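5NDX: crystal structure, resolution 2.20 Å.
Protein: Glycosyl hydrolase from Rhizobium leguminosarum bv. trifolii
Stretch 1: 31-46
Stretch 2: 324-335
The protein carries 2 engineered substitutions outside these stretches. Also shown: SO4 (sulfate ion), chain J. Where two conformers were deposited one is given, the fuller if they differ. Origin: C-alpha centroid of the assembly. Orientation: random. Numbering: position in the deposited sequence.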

# COMPACT_ATOMS: atom_id res chain seq x y z
N GLU A 31 14.18 -12.35 -1.61
CA GLU A 31 15.50 -11.88 -2.03
C GLU A 31 15.49 -10.46 -2.58
O GLU A 31 16.50 -9.77 -2.47
CB GLU A 31 16.11 -12.81 -3.11
CG GLU A 31 16.63 -14.13 -2.59
CD GLU A 31 15.56 -15.20 -2.36
OE1 GLU A 31 14.36 -14.95 -2.66
OE2 GLU A 31 15.93 -16.31 -1.88
N LEU A 32 14.36 -10.01 -3.15
CA LEU A 32 14.29 -8.60 -3.60
C LEU A 32 14.55 -7.64 -2.49
O LEU A 32 15.05 -6.55 -2.76
CB LEU A 32 12.95 -8.26 -4.26
CG LEU A 32 12.65 -9.01 -5.54
CD1 LEU A 32 11.30 -8.54 -6.05
CD2 LEU A 32 13.75 -8.83 -6.57
N LEU A 33 14.29 -8.02 -1.24
CA LEU A 33 14.57 -7.11 -0.12
C LEU A 33 16.07 -6.78 0.03
O LEU A 33 16.43 -5.79 0.63
CB LEU A 33 14.06 -7.67 1.21
CG LEU A 33 12.57 -7.65 1.44
CD1 LEU A 33 12.10 -8.58 2.55
CD2 LEU A 33 12.14 -6.22 1.80
N LEU A 34 16.93 -7.60 -0.54
CA LEU A 34 18.38 -7.34 -0.51
C LEU A 34 18.85 -6.49 -1.68
O LEU A 34 19.97 -6.09 -1.67
CB LEU A 34 19.16 -8.65 -0.54
CG LEU A 34 18.67 -9.70 0.48
CD1 LEU A 34 19.37 -11.04 0.24
CD2 LEU A 34 18.85 -9.21 1.90
N GLU A 35 18.00 -6.21 -2.67
CA GLU A 35 18.42 -5.45 -3.86
C GLU A 35 18.31 -3.94 -3.64
O GLU A 35 17.40 -3.48 -2.97
CB GLU A 35 17.52 -5.81 -5.05
CG GLU A 35 17.65 -7.23 -5.58
CD GLU A 35 19.09 -7.62 -5.96
OE1 GLU A 35 19.89 -6.80 -6.45
OE2 GLU A 35 19.46 -8.76 -5.71
N PRO A 36 19.20 -3.15 -4.25
CA PRO A 36 19.09 -1.68 -4.07
C PRO A 36 17.81 -1.03 -4.62
O PRO A 36 17.36 -0.00 -4.09
CB PRO A 36 20.33 -1.14 -4.78
CG PRO A 36 20.71 -2.24 -5.74
CD PRO A 36 20.42 -3.51 -4.99
N GLU A 37 17.24 -1.60 -5.67
CA GLU A 37 16.00 -1.10 -6.19
C GLU A 37 14.88 -1.13 -5.12
O GLU A 37 14.19 -0.14 -4.92
CB GLU A 37 15.55 -1.89 -7.40
CG GLU A 37 16.49 -1.82 -8.60
CD GLU A 37 17.61 -2.84 -8.55
OE1 GLU A 37 17.89 -3.43 -7.48
OE2 GLU A 37 18.23 -3.04 -9.59
N MET A 38 14.70 -2.26 -4.45
CA MET A 38 13.72 -2.38 -3.39
C MET A 38 14.04 -1.50 -2.23
O MET A 38 13.11 -0.94 -1.60
CB MET A 38 13.62 -3.81 -2.89
CG MET A 38 12.48 -4.10 -1.94
SD MET A 38 10.87 -3.48 -2.47
CE MET A 38 10.53 -4.64 -3.80
N ARG A 39 15.35 -1.34 -1.92
CA ARG A 39 15.74 -0.44 -0.82
C ARG A 39 15.22 1.00 -1.09
O ARG A 39 14.63 1.64 -0.23
CB ARG A 39 17.27 -0.46 -0.60
CG ARG A 39 17.69 0.49 0.52
CD ARG A 39 19.13 0.31 1.04
NE ARG A 39 19.29 1.37 2.06
CZ ARG A 39 19.03 1.27 3.38
NH1 ARG A 39 18.68 0.13 3.95
NH2 ARG A 39 19.17 2.35 4.15
N GLN A 40 15.40 1.48 -2.32
CA GLN A 40 14.89 2.80 -2.70
C GLN A 40 13.36 2.82 -2.61
O GLN A 40 12.80 3.76 -2.07
CB GLN A 40 15.33 3.20 -4.08
CG GLN A 40 15.17 4.68 -4.31
CD GLN A 40 15.54 5.10 -5.73
OE1 GLN A 40 16.74 5.03 -6.17
NE2 GLN A 40 14.59 5.60 -6.41
N MET A 41 12.72 1.76 -3.10
CA MET A 41 11.26 1.68 -3.08
C MET A 41 10.68 1.77 -1.66
O MET A 41 9.64 2.38 -1.47
CB MET A 41 10.80 0.41 -3.75
CG MET A 41 11.11 0.41 -5.24
SD MET A 41 11.11 -1.25 -5.91
CE MET A 41 11.11 -0.87 -7.67
N LEU A 42 11.36 1.15 -0.68
CA LEU A 42 10.87 1.16 0.69
C LEU A 42 10.82 2.54 1.33
O LEU A 42 10.04 2.75 2.23
CB LEU A 42 11.67 0.20 1.57
CG LEU A 42 11.54 -1.26 1.23
CD1 LEU A 42 12.44 -2.10 2.12
CD2 LEU A 42 10.13 -1.74 1.34
N ALA A 43 11.67 3.46 0.89
CA ALA A 43 11.59 4.85 1.32
C ALA A 43 10.28 5.47 0.88
O ALA A 43 9.64 6.17 1.67
CB ALA A 43 12.75 5.63 0.72
N TYR A 44 9.88 5.26 -0.39
CA TYR A 44 8.57 5.79 -0.81
C TYR A 44 7.43 5.09 -0.11
O TYR A 44 6.48 5.74 0.32
CB TYR A 44 8.31 5.64 -2.29
CG TYR A 44 9.28 6.26 -3.21
CD1 TYR A 44 9.16 7.58 -3.66
CD2 TYR A 44 10.34 5.51 -3.65
CE1 TYR A 44 10.07 8.08 -4.59
CE2 TYR A 44 11.26 6.02 -4.51
CZ TYR A 44 11.13 7.30 -4.98
OH TYR A 44 12.14 7.65 -5.86
N ILE A 45 7.53 3.76 0.04
CA ILE A 45 6.46 2.95 0.64
C ILE A 45 6.27 3.29 2.13
O ILE A 45 5.15 3.40 2.60
CB ILE A 45 6.72 1.47 0.46
CG1 ILE A 45 6.64 1.11 -1.02
CG2 ILE A 45 5.73 0.62 1.25
CD1 ILE A 45 7.31 -0.23 -1.34
N GLY A 46 7.36 3.53 2.85
CA GLY A 46 7.28 3.94 4.25
C GLY A 46 7.00 5.41 4.49
O GLY A 46 6.93 5.83 5.62
N THR A 324 2.56 -3.19 -10.59
CA THR A 324 3.71 -2.66 -9.85
C THR A 324 3.40 -1.21 -9.53
O THR A 324 2.68 -0.51 -10.30
CB THR A 324 5.03 -2.75 -10.67
OG1 THR A 324 5.00 -1.85 -11.77
CG2 THR A 324 5.24 -4.17 -11.24
N ILE A 325 3.91 -0.75 -8.40
CA ILE A 325 3.71 0.59 -7.95
C ILE A 325 4.77 1.56 -8.51
O ILE A 325 4.62 2.80 -8.35
CB ILE A 325 3.63 0.71 -6.40
CG1 ILE A 325 4.75 -0.02 -5.69
CG2 ILE A 325 2.25 0.27 -5.94
CD1 ILE A 325 4.95 0.34 -4.24
N PHE A 326 5.82 1.03 -9.12
CA PHE A 326 6.77 1.88 -9.85
C PHE A 326 6.99 1.32 -11.24
O PHE A 326 6.90 0.12 -11.42
CB PHE A 326 8.14 1.95 -9.17
CG PHE A 326 8.11 2.49 -7.76
CD1 PHE A 326 7.89 1.65 -6.71
CD2 PHE A 326 8.30 3.83 -7.51
CE1 PHE A 326 7.84 2.11 -5.42
CE2 PHE A 326 8.22 4.34 -6.21
CZ PHE A 326 8.00 3.47 -5.18
N ALA A 327 7.28 2.21 -12.19
CA ALA A 327 7.84 1.84 -13.47
C ALA A 327 9.38 1.88 -13.37
O ALA A 327 9.98 2.90 -13.07
CB ALA A 327 7.33 2.78 -14.54
N TYR A 328 9.99 0.73 -13.56
CA TYR A 328 11.43 0.52 -13.48
C TYR A 328 12.02 0.81 -14.87
O TYR A 328 11.55 0.27 -15.86
CB TYR A 328 11.71 -0.94 -13.04
CG TYR A 328 13.14 -1.35 -13.19
CD1 TYR A 328 14.10 -1.02 -12.21
CD2 TYR A 328 13.57 -2.05 -14.32
CE1 TYR A 328 15.44 -1.36 -12.37
CE2 TYR A 328 14.91 -2.40 -14.48
CZ TYR A 328 15.85 -2.06 -13.52
OH TYR A 328 17.18 -2.38 -13.74
N PHE A 329 12.99 1.69 -14.92
CA PHE A 329 13.81 1.94 -16.09
C PHE A 329 15.22 1.48 -15.76
O PHE A 329 15.82 1.93 -14.78
CB PHE A 329 13.90 3.43 -16.37
CG PHE A 329 12.65 4.02 -16.89
CD1 PHE A 329 11.64 4.43 -16.02
CD2 PHE A 329 12.49 4.18 -18.24
CE1 PHE A 329 10.48 5.00 -16.51
CE2 PHE A 329 11.34 4.74 -18.73
CZ PHE A 329 10.34 5.17 -17.85
N GLY A 330 15.74 0.59 -16.59
CA GLY A 330 17.10 0.03 -16.43
C GLY A 330 17.18 -1.32 -17.14
O GLY A 330 16.22 -1.73 -17.78
N SER A 331 18.30 -2.02 -16.97
CA SER A 331 18.62 -3.20 -17.78
C SER A 331 18.19 -4.50 -17.14
O SER A 331 18.09 -5.49 -17.84
CB SER A 331 20.12 -3.27 -18.06
OG SER A 331 20.84 -3.25 -16.82
N ARG A 332 17.86 -4.52 -15.85
CA ARG A 332 17.51 -5.79 -15.21
C ARG A 332 16.08 -6.18 -15.55
O ARG A 332 15.29 -5.33 -15.89
CB ARG A 332 17.68 -5.69 -13.69
CG ARG A 332 19.05 -5.22 -13.33
CD ARG A 332 19.22 -5.10 -11.85
NE ARG A 332 19.41 -6.39 -11.22
CZ ARG A 332 19.54 -6.56 -9.91
NH1 ARG A 332 19.46 -5.53 -9.07
NH2 ARG A 332 19.76 -7.79 -9.44
N ASN A 333 15.77 -7.47 -15.46
CA ASN A 333 14.40 -7.98 -15.61
C ASN A 333 14.08 -8.87 -14.43
O ASN A 333 14.80 -9.82 -14.17
CB ASN A 333 14.24 -8.77 -16.91
CG ASN A 333 12.76 -9.06 -17.24
OD1 ASN A 333 12.03 -9.66 -16.45
ND2 ASN A 333 12.33 -8.65 -18.43
N PHE A 334 13.00 -8.59 -13.71
CA PHE A 334 12.68 -9.32 -12.50
C PHE A 334 11.55 -10.34 -12.68
O PHE A 334 11.15 -10.97 -11.71
CB PHE A 334 12.35 -8.33 -11.36
CG PHE A 334 13.48 -7.37 -11.03
CD1 PHE A 334 13.62 -6.18 -11.74
CD2 PHE A 334 14.40 -7.67 -10.06
CE1 PHE A 334 14.65 -5.29 -11.46
CE2 PHE A 334 15.42 -6.78 -9.74
CZ PHE A 334 15.55 -5.59 -10.46
N THR A 335 11.03 -10.52 -13.89
CA THR A 335 10.01 -11.55 -14.17
C THR A 335 10.68 -12.92 -14.32
O THR A 335 10.79 -13.69 -13.38
CB THR A 335 9.28 -11.29 -15.51
OG1 THR A 335 10.17 -11.62 -16.58
CG2 THR A 335 8.79 -9.81 -15.68
S SO4 J . 21.67 -8.92 -12.54
O1 SO4 J . 21.27 -7.64 -13.17
O2 SO4 J . 20.43 -9.70 -12.22
O3 SO4 J . 22.45 -8.63 -11.30
O4 SO4 J . 22.51 -9.68 -13.51
O HOH W 1 18.86 -1.91 -11.79

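Stretch 1 enters as a 3-10 segment, 31-34, and continues as a helix from P36, with E35 at the N-cap position. Stretch 2 contains a strand around 326-330 and then an irregular tail. Helix and strand run roughly antiparallel, at 150°, and their axes come no closer than 11.6 Å. No backbone hydrogen bond joins them, so side chains fill the gap. About 506 Å² is buried between the stretches.

Helix residues E37, M41 and Y44 point toward stretch 2, as their three- and four-residue spacing allows. On the strand, F326 and Y328 point toward the helix, while A327 between them points away.

F326 has the largest covered area. Its flat, apolar ring packs against both M41 and Y44: F326 CE1 lies 3.7 Å from M41 CG, and F326 CZ lies 3.5 Å from Y44 CD2. The two aromatic rings meet obliquely, with planes at 55°. The long, unbranched M41 also brings M41 SD to 5.2 Å from the F326 ring centroid. Beside this cluster, I45 CG1 packs on I325 CD1 at 3.7 Å.

The polar part centres on R332. Its NH1 donates to E35 OE1 at 2.9 Å and to E37 OE2 at 2.8 Å, forming two salt bridges. Both acceptors lie near the guanidinium plane, where the N-H groups point. A weak hydrogen bond runs from R332 NH2 to E35 OE1 at 3.2 Å. The NE and NH2 atoms also bond weakly to a sulfate, probably from the crystallisation liquor.

E37 is buried, but its charge is met by R332. Water 1 donates to E37 OE2 and accepts from Y328 OH, both at 2.6 Å. Y328 OH also accepts from R332 N at 3.1 Å, tying the tail to the strand.

Beyond R332, F334 CD2 meets L32 CD2 at 3.7 Å, adding a separate apolar contact at the 3-10 segment.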